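Long-range contact in uncharacterized protein (Enterococcus faecalis, PDB 4OBI), which is of unknown function but binds zinc and belongs to the NusG domain II family, probably as the extramembrane domain of a membrane protein: residues L16-K21 with H87-T92. Residues are numbered along the deposited sequence; the frame is centred on the assembly and turned at random.
Sequences LKVDNK and HNLFIT
Lys17 and Phe90 face each other across two antiparallel strands, on the more open face of a sheet whose other face is apolar and buried. Their main chains exchange two hydrogen bonds, Lys17 N to Phe90 O at 2.9 Å and Phe90 N to Lys17 O at 2.8 Å, the hydrogen-bonded pair between the non-hydrogen-bonded pairs Leu16–Ile91 and Val18–Leu89. Those two pairs project from the opposite face and form the tightly packed side. With CG anti to the backbone N (chi1 172°), Leu16 brings CD1 within 3.7 Å of Ile91 CG1 and also against Leu89 CG. Leu89 touches both Leu16 and Val18, its CD1 meeting Val18 CG2 at 3.6 Å.

Beyond the strand ends water supplements the direct bonds. Asn88 O accepts Asp19 N at 3.0 Å, and one water joins this same oxygen to Asn20 N, in the type I' turn from Val18 to Lys21. A second water donates to Asn20 OD1 and accepts from Asn88 ND2; the two amide planes stand 80° apart. Asp19 OD1 merely touches Asn88 CB, 3.4 Å away.

Asn88 and Leu89 form a G1 bulge facing Cys84, a zinc ligand; His87, near the metal but not among its ligands, hydrogen-bonds Asn47 OD1 through ND1. Strands 21-28 and 82-84 flank the pair, and Tyr37 and Tyr39 of strand 34-40, in the other sheet, pack against its apolar face.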
loop_
_atom_site.group_PDB
_atom_site.type_symbol
_atom_site.label_atom_id
_atom_site.label_comp_id
_atom_site.label_asym_id
_atom_site.label_seq_id
_atom_site.Cartn_x
_atom_site.Cartn_y
_atom_site.Cartn_z
ATOM N N LEU A 16 1.294 -2.344 5.447
ATOM C CA LEU A 16 0.255 -2.980 4.654
ATOM C C LEU A 16 -0.490 -3.986 5.514
ATOM O O LEU A 16 0.109 -4.918 6.045
ATOM C CB LEU A 16 0.880 -3.687 3.447
ATOM C CG LEU A 16 -0.033 -4.576 2.596
ATOM C CD1 LEU A 16 -1.153 -3.759 1.982
ATOM C CD2 LEU A 16 0.775 -5.279 1.518
ATOM N N LYS A 17 -1.799 -3.782 5.646
ATOM C CA LYS A 17 -2.647 -4.613 6.474
ATOM C C LYS A 17 -3.775 -5.136 5.605
ATOM O O LYS A 17 -4.377 -4.367 4.842
ATOM C CB LYS A 17 -3.224 -3.782 7.619
ATOM C CG LYS A 17 -4.170 -4.540 8.531
ATOM C CD LYS A 17 -4.491 -3.748 9.790
ATOM C CE LYS A 17 -5.389 -2.559 9.504
ATOM N NZ LYS A 17 -5.708 -1.796 10.749
ATOM N N VAL A 18 -4.032 -6.440 5.693
ATOM C CA VAL A 18 -5.151 -7.060 4.984
ATOM C C VAL A 18 -5.875 -7.991 5.945
ATOM O O VAL A 18 -5.237 -8.772 6.658
ATOM C CB VAL A 18 -4.698 -7.893 3.764
ATOM C CG1 VAL A 18 -5.910 -8.400 2.981
ATOM C CG2 VAL A 18 -3.784 -7.080 2.874
ATOM N N ASP A 19 -7.202 -7.905 5.964
ATOM C CA ASP A 19 -8.016 -8.711 6.860
ATOM C C ASP A 19 -7.478 -8.643 8.284
ATOM O O ASP A 19 -7.396 -9.662 8.984
ATOM C CB ASP A 19 -8.078 -10.168 6.379
ATOM C CG ASP A 19 -8.754 -10.311 5.022
ATOM O OD1 ASP A 19 -9.682 -9.527 4.727
ATOM O OD2 ASP A 19 -8.367 -11.223 4.256
ATOM N N ASN A 20 -7.089 -7.427 8.685
ATOM C CA ASN A 20 -6.683 -7.118 10.057
ATOM C C ASN A 20 -5.350 -7.728 10.473
ATOM O O ASN A 20 -5.038 -7.783 11.661
ATOM C CB ASN A 20 -7.778 -7.516 11.045
ATOM C CG ASN A 20 -9.094 -6.848 10.740
ATOM O OD1 ASN A 20 -10.037 -7.484 10.239
ATOM N ND2 ASN A 20 -9.169 -5.553 11.020
ATOM N N LYS A 21 -4.579 -8.181 9.488
ATOM C CA LYS A 21 -3.241 -8.697 9.721
ATOM C C LYS A 21 -2.245 -7.815 8.986
ATOM O O LYS A 21 -2.409 -7.531 7.792
ATOM C CB LYS A 21 -3.134 -10.139 9.229
ATOM C CG LYS A 21 -4.112 -11.077 9.910
ATOM C CD LYS A 21 -3.815 -12.529 9.586
ATOM C CE LYS A 21 -2.663 -13.063 10.420
ATOM N NZ LYS A 21 -2.706 -14.550 10.527
ATOM N N HIS A 87 -11.494 -5.241 -0.472
ATOM C CA HIS A 87 -10.515 -6.286 -0.148
ATOM C C HIS A 87 -10.038 -6.229 1.308
ATOM O O HIS A 87 -9.182 -7.017 1.719
ATOM C CB HIS A 87 -9.320 -6.199 -1.092
ATOM C CG HIS A 87 -9.662 -6.470 -2.525
ATOM N ND1 HIS A 87 -8.747 -6.316 -3.543
ATOM C CD2 HIS A 87 -10.816 -6.865 -3.112
ATOM C CE1 HIS A 87 -9.321 -6.611 -4.696
ATOM N NE2 HIS A 87 -10.577 -6.952 -4.462
ATOM N N ASN A 88 -10.602 -5.305 2.086
ATOM C CA ASN A 88 -10.220 -5.098 3.483
ATOM C C ASN A 88 -8.706 -4.877 3.641
ATOM O O ASN A 88 -8.059 -5.466 4.518
ATOM C CB ASN A 88 -10.687 -6.276 4.337
ATOM C CG ASN A 88 -10.906 -5.894 5.786
ATOM O OD1 ASN A 88 -10.954 -4.712 6.130
ATOM N ND2 ASN A 88 -11.062 -6.894 6.644
ATOM N N LEU A 89 -8.168 -4.029 2.772
ATOM C CA LEU A 89 -6.739 -3.773 2.670
ATOM C C LEU A 89 -6.443 -2.289 2.892
ATOM O O LEU A 89 -7.155 -1.427 2.364
ATOM C CB LEU A 89 -6.236 -4.208 1.300
ATOM C CG LEU A 89 -4.775 -3.895 0.921
ATOM C CD1 LEU A 89 -4.247 -4.967 -0.022
ATOM C CD2 LEU A 89 -4.568 -2.516 0.302
ATOM N N PHE A 90 -5.385 -2.000 3.654
ATOM C CA PHE A 90 -5.033 -0.636 4.040
ATOM C C PHE A 90 -3.521 -0.450 3.990
ATOM O O PHE A 90 -2.770 -1.361 4.335
ATOM C CB PHE A 90 -5.535 -0.324 5.457
ATOM C CG PHE A 90 -7.019 -0.447 5.600
ATOM C CD1 PHE A 90 -7.598 -1.669 5.888
ATOM C CD2 PHE A 90 -7.842 0.655 5.400
ATOM C CE1 PHE A 90 -8.968 -1.794 5.980
ATOM C CE2 PHE A 90 -9.215 0.534 5.493
ATOM C CZ PHE A 90 -9.778 -0.693 5.793
ATOM N N ILE A 91 -3.090 0.715 3.533
ATOM C CA ILE A 91 -1.690 1.097 3.600
ATOM C C ILE A 91 -1.596 2.438 4.308
ATOM O O ILE A 91 -2.191 3.419 3.861
ATOM C CB ILE A 91 -1.051 1.247 2.213
ATOM C CG1 ILE A 91 -1.136 -0.065 1.424
ATOM C CG2 ILE A 91 0.393 1.717 2.356
ATOM C CD1 ILE A 91 -0.799 0.098 -0.043
ATOM N N THR A 92 -0.866 2.457 5.422
ATOM C CA THR A 92 -0.626 3.705 6.147
ATOM C C THR A 92 0.870 3.945 6.258
ATOM O O THR A 92 1.673 3.013 6.254
ATOM C CB THR A 92 -1.290 3.721 7.546
ATOM O OG1 THR A 92 -1.325 5.061 8.053
ATOM C CG2 THR A 92 -0.547 2.840 8.536
HETATM O O HOH W 1 -7.474 -4.894 7.319
HETATM O O HOH W 2 -12.547 -6.464 9.101
#